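Local coordinates for extracellular solute-binding protein family 1 (Pseudothermotoga lettingae, PDB 5CI5) that binds the sugar alpha-D-tagatose and probably delivers it to an ABC transporter for uptake, at residues R129-L141 / W328-T341. Numbering follows the deposited sequence.
Sequences RYGLPWYTDCRLL and WMKWVEEKGGPMPT. With T6T (alpha-D-tagatopyranose), chain C.
Trp134 reaches helix 328-335 because its CG stands opposite the backbone N (chi1 -176°), and Trp331, turned the same way, offers it a ring face. The two six-membered rings meet edge-to-face, planes at 86°, with Trp134 CH2 3.9 Å from Trp331 CH2. Over one face of the Trp134 indole lies Trp328, set obliquely, its NE1 nearest and offset toward the rim; the two indole nitrogens are both donors and do not bond each other, and Trp134 NE1 is hydrogen-bonded to Leu322 O. Tryptophan suits this buried place by joining a broad apolar surface to one N-H; an alanine here would probably open a gap between strand and helix and leave the Leu322 carbonyl without its mate. Trp331 NE1 gives its proton, in the ring plane, to Gly337 O at 2.9 Å, tying the helix to the turn that follows, where Gly336 takes up positive phi, a conformation that favours glycine. Beyond the turn, strand 339-340 pairs antiparallel with strand 128-138 in the mixed sheet of a solute-binding protein, a two-domain fold holding its sugar between the domains. Thr136 N to Met339 O is 2.9 Å and nearly straight (173°), the return bond weak. Where strand 128-138 pairs with strand 298-304, Trp134 and Tyr135 both face Trp301, a classic bulge. Threonine's branches serve two needs: Thr341 OG1 bonds Pro133 O at 2.8 Å from above the carbonyl plane, while CG2 packs on Pro133 CB. Pro338, after a cis peptide, has a compact apolar ring that sets CG over the centre of the Tyr135 ring, a CH-pi contact. Tyr135 OH lies 2.6 Å from O1 of the bound tagatose, whose O1 and O3 hydroxyls both donate to Asp137 OD2, while Arg139 NH1 and NH2 bind O3 and O6.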
# COMPACT_ATOMS: atom_id res chain seq x y z
N ARG A 129 -2.58 10.64 -18.45
CA ARG A 129 -2.14 10.61 -17.05
C ARG A 129 -2.87 11.67 -16.25
O ARG A 129 -2.88 12.85 -16.63
CB ARG A 129 -0.62 10.80 -17.00
CG ARG A 129 0.13 9.57 -17.53
CD ARG A 129 1.63 9.79 -17.66
NE ARG A 129 1.95 10.69 -18.76
CZ ARG A 129 3.19 10.96 -19.16
NH1 ARG A 129 4.23 10.40 -18.57
NH2 ARG A 129 3.38 11.79 -20.16
N TYR A 130 -3.43 11.24 -15.12
CA TYR A 130 -4.21 12.09 -14.22
C TYR A 130 -3.63 12.18 -12.81
O TYR A 130 -4.30 12.69 -11.90
CB TYR A 130 -5.64 11.55 -14.12
CG TYR A 130 -6.50 11.85 -15.34
CD1 TYR A 130 -6.66 10.92 -16.35
CD2 TYR A 130 -7.16 13.07 -15.47
CE1 TYR A 130 -7.45 11.18 -17.46
CE2 TYR A 130 -7.95 13.34 -16.56
CZ TYR A 130 -8.10 12.39 -17.55
OH TYR A 130 -8.90 12.66 -18.65
N GLY A 131 -2.42 11.66 -12.61
CA GLY A 131 -1.74 11.81 -11.35
C GLY A 131 -0.24 11.75 -11.48
O GLY A 131 0.31 11.24 -12.47
N LEU A 132 0.44 12.31 -10.47
CA LEU A 132 1.90 12.29 -10.40
C LEU A 132 2.30 11.39 -9.23
O LEU A 132 2.13 11.79 -8.09
CB LEU A 132 2.46 13.70 -10.20
CG LEU A 132 3.98 13.78 -9.96
CD1 LEU A 132 4.77 12.96 -10.99
CD2 LEU A 132 4.40 15.24 -9.94
N PRO A 133 2.81 10.18 -9.52
CA PRO A 133 3.24 9.31 -8.41
C PRO A 133 4.27 10.02 -7.53
O PRO A 133 5.28 10.51 -8.06
CB PRO A 133 3.85 8.09 -9.14
CG PRO A 133 3.10 8.06 -10.43
CD PRO A 133 3.00 9.52 -10.82
N TRP A 134 4.01 10.07 -6.23
CA TRP A 134 4.89 10.76 -5.28
C TRP A 134 5.74 9.78 -4.43
O TRP A 134 6.94 9.98 -4.28
CB TRP A 134 4.08 11.68 -4.37
CG TRP A 134 4.98 12.46 -3.46
CD1 TRP A 134 5.73 13.57 -3.81
CD2 TRP A 134 5.32 12.16 -2.10
NE1 TRP A 134 6.48 13.98 -2.73
CE2 TRP A 134 6.25 13.15 -1.67
CE3 TRP A 134 4.91 11.18 -1.18
CZ2 TRP A 134 6.80 13.16 -0.39
CZ3 TRP A 134 5.46 11.21 0.12
CH2 TRP A 134 6.38 12.20 0.50
N TYR A 135 5.11 8.77 -3.83
CA TYR A 135 5.90 7.66 -3.28
C TYR A 135 5.31 6.35 -3.73
O TYR A 135 4.16 6.27 -4.15
CB TYR A 135 6.00 7.73 -1.75
CG TYR A 135 4.95 7.03 -0.88
CD1 TYR A 135 4.94 5.65 -0.74
CD2 TYR A 135 4.06 7.77 -0.11
CE1 TYR A 135 4.03 5.03 0.12
CE2 TYR A 135 3.16 7.16 0.76
CZ TYR A 135 3.16 5.79 0.87
OH TYR A 135 2.25 5.24 1.76
N THR A 136 6.17 5.34 -3.71
CA THR A 136 5.76 4.01 -4.09
C THR A 136 6.32 2.98 -3.09
O THR A 136 7.00 3.34 -2.10
CB THR A 136 6.19 3.71 -5.54
OG1 THR A 136 5.58 2.49 -6.00
CG2 THR A 136 7.71 3.64 -5.72
N ASP A 137 5.99 1.73 -3.35
CA ASP A 137 6.37 0.62 -2.50
C ASP A 137 6.05 -0.69 -3.19
O ASP A 137 5.41 -0.71 -4.26
CB ASP A 137 5.62 0.70 -1.14
CG ASP A 137 4.08 0.59 -1.28
OD1 ASP A 137 3.62 -0.38 -1.91
OD2 ASP A 137 3.34 1.48 -0.76
N CYS A 138 6.50 -1.78 -2.59
CA CYS A 138 5.94 -3.09 -2.92
C CYS A 138 5.82 -3.82 -1.60
O CYS A 138 6.41 -3.41 -0.59
CB CYS A 138 6.78 -3.86 -3.95
SG CYS A 138 8.43 -4.29 -3.44
N ARG A 139 5.02 -4.88 -1.59
CA ARG A 139 4.74 -5.57 -0.34
C ARG A 139 5.57 -6.81 -0.17
O ARG A 139 5.81 -7.58 -1.11
CB ARG A 139 3.25 -5.88 -0.22
CG ARG A 139 2.50 -4.79 0.52
CD ARG A 139 0.98 -4.88 0.45
NE ARG A 139 0.40 -4.00 1.47
CZ ARG A 139 0.24 -2.69 1.35
NH1 ARG A 139 0.58 -2.08 0.22
NH2 ARG A 139 -0.28 -1.99 2.36
N LEU A 140 6.00 -6.96 1.08
CA LEU A 140 7.00 -7.95 1.50
C LEU A 140 6.65 -8.50 2.87
O LEU A 140 5.73 -8.01 3.53
CB LEU A 140 8.39 -7.31 1.55
CG LEU A 140 8.91 -6.67 0.27
CD1 LEU A 140 10.02 -5.70 0.59
CD2 LEU A 140 9.39 -7.74 -0.68
N LEU A 141 7.39 -9.52 3.27
CA LEU A 141 7.38 -9.93 4.67
C LEU A 141 8.20 -8.92 5.47
O LEU A 141 9.37 -8.71 5.18
CB LEU A 141 7.94 -11.33 4.83
CG LEU A 141 7.92 -11.90 6.23
CD1 LEU A 141 6.50 -12.29 6.62
CD2 LEU A 141 8.87 -13.08 6.36
N TRP A 328 12.95 15.08 -2.35
CA TRP A 328 12.93 13.65 -2.08
C TRP A 328 14.27 13.17 -1.51
O TRP A 328 14.28 12.29 -0.68
CB TRP A 328 12.53 12.85 -3.32
CG TRP A 328 11.16 12.32 -3.14
CD1 TRP A 328 10.01 12.78 -3.75
CD2 TRP A 328 10.75 11.26 -2.27
NE1 TRP A 328 8.92 12.06 -3.32
CE2 TRP A 328 9.35 11.12 -2.41
CE3 TRP A 328 11.42 10.42 -1.40
CZ2 TRP A 328 8.62 10.16 -1.71
CZ3 TRP A 328 10.70 9.46 -0.71
CH2 TRP A 328 9.31 9.36 -0.85
N MSE A 329 15.39 13.77 -1.95
CA MSE A 329 16.67 13.43 -1.34
C MSE A 329 16.65 13.72 0.16
O MSE A 329 17.08 12.91 0.98
CB MSE A 329 17.82 14.20 -2.01
CG MSE A 329 18.31 13.54 -3.27
SE MSE A 329 19.21 11.84 -2.92
CE MSE A 329 21.03 12.50 -2.71
N LYS A 330 16.14 14.89 0.53
CA LYS A 330 16.07 15.26 1.92
C LYS A 330 15.13 14.35 2.70
O LYS A 330 15.43 13.93 3.83
CB LYS A 330 15.64 16.72 2.06
CG LYS A 330 15.61 17.21 3.50
CD LYS A 330 15.41 18.71 3.55
CE LYS A 330 15.42 19.24 4.97
NZ LYS A 330 15.20 20.72 5.00
N TRP A 331 13.99 14.03 2.11
CA TRP A 331 13.04 13.12 2.74
C TRP A 331 13.68 11.76 3.04
O TRP A 331 13.60 11.27 4.17
CB TRP A 331 11.81 12.93 1.84
CG TRP A 331 10.75 12.19 2.55
CD1 TRP A 331 10.76 10.87 2.87
CD2 TRP A 331 9.53 12.73 3.05
NE1 TRP A 331 9.60 10.54 3.54
CE2 TRP A 331 8.84 11.66 3.67
CE3 TRP A 331 8.95 14.00 3.02
CZ2 TRP A 331 7.58 11.83 4.25
CZ3 TRP A 331 7.70 14.16 3.60
CH2 TRP A 331 7.04 13.08 4.22
N VAL A 332 14.33 11.16 2.06
CA VAL A 332 14.99 9.87 2.27
C VAL A 332 16.10 9.94 3.31
O VAL A 332 16.25 9.03 4.14
CB VAL A 332 15.58 9.32 0.96
CG1 VAL A 332 16.66 8.24 1.24
CG2 VAL A 332 14.47 8.79 0.14
N GLU A 333 16.89 11.01 3.25
CA GLU A 333 17.99 11.21 4.19
C GLU A 333 17.46 11.19 5.61
O GLU A 333 18.05 10.57 6.50
CB GLU A 333 18.71 12.55 3.94
CG GLU A 333 19.28 13.26 5.21
CD GLU A 333 19.81 14.69 4.97
OE1 GLU A 333 19.25 15.44 4.12
OE2 GLU A 333 20.79 15.08 5.64
N GLU A 334 16.36 11.88 5.82
CA GLU A 334 15.83 12.05 7.16
C GLU A 334 15.02 10.85 7.63
O GLU A 334 15.14 10.46 8.79
CB GLU A 334 14.97 13.30 7.22
CG GLU A 334 15.77 14.57 7.06
CD GLU A 334 14.92 15.82 7.15
OE1 GLU A 334 13.67 15.69 7.17
OE2 GLU A 334 15.50 16.93 7.20
N LYS A 335 14.20 10.29 6.74
CA LYS A 335 13.18 9.32 7.18
C LYS A 335 13.40 7.88 6.72
O LYS A 335 12.81 6.97 7.29
CB LYS A 335 11.79 9.78 6.71
CG LYS A 335 11.35 11.17 7.23
CD LYS A 335 11.52 11.37 8.75
CE LYS A 335 10.28 10.94 9.52
NZ LYS A 335 10.52 10.84 10.98
N GLY A 336 14.20 7.67 5.68
CA GLY A 336 14.48 6.31 5.23
C GLY A 336 13.32 5.55 4.61
O GLY A 336 13.37 4.34 4.52
N GLY A 337 12.26 6.26 4.22
CA GLY A 337 11.15 5.67 3.51
C GLY A 337 10.04 6.71 3.43
O GLY A 337 10.12 7.75 4.09
N PRO A 338 9.00 6.44 2.63
CA PRO A 338 8.86 5.26 1.76
C PRO A 338 9.76 5.37 0.52
O PRO A 338 10.69 6.18 0.50
CB PRO A 338 7.38 5.27 1.35
CG PRO A 338 6.71 6.32 2.22
CD PRO A 338 7.80 7.29 2.58
N MSE A 339 9.48 4.58 -0.50
CA MSE A 339 10.32 4.57 -1.68
C MSE A 339 10.01 5.76 -2.59
O MSE A 339 8.84 6.01 -2.91
CB MSE A 339 10.12 3.27 -2.45
CG MSE A 339 10.97 3.12 -3.67
SE MSE A 339 10.77 1.30 -4.33
CE MSE A 339 11.32 1.55 -6.13
N PRO A 340 11.06 6.48 -3.01
CA PRO A 340 10.82 7.56 -3.96
C PRO A 340 10.30 7.01 -5.28
O PRO A 340 10.76 5.95 -5.72
CB PRO A 340 12.21 8.21 -4.17
CG PRO A 340 13.08 7.71 -3.01
CD PRO A 340 12.47 6.43 -2.54
N THR A 341 9.36 7.71 -5.90
CA THR A 341 8.97 7.42 -7.27
C THR A 341 10.04 7.85 -8.29
O THR A 341 9.99 7.42 -9.42
CB THR A 341 7.66 8.09 -7.64
OG1 THR A 341 7.78 9.51 -7.48
CG2 THR A 341 6.55 7.55 -6.76
O3 T6T C . 0.80 0.62 -0.53
C3 T6T C . 0.12 1.82 -0.17
C4 T6T C . -1.26 1.82 -0.83
O4 T6T C . -1.13 1.62 -2.24
C5 T6T C . -2.08 0.71 -0.20
O5 T6T C . -3.38 0.67 -0.77
C6 T6T C . -2.15 0.90 1.31
O6 T6T C . -0.83 0.88 1.85
C2 T6T C . 0.02 1.90 1.32
O2 T6T C . -0.50 3.18 1.69
C1 T6T C . 1.40 1.73 1.99
O1 T6T C . 2.36 2.61 1.53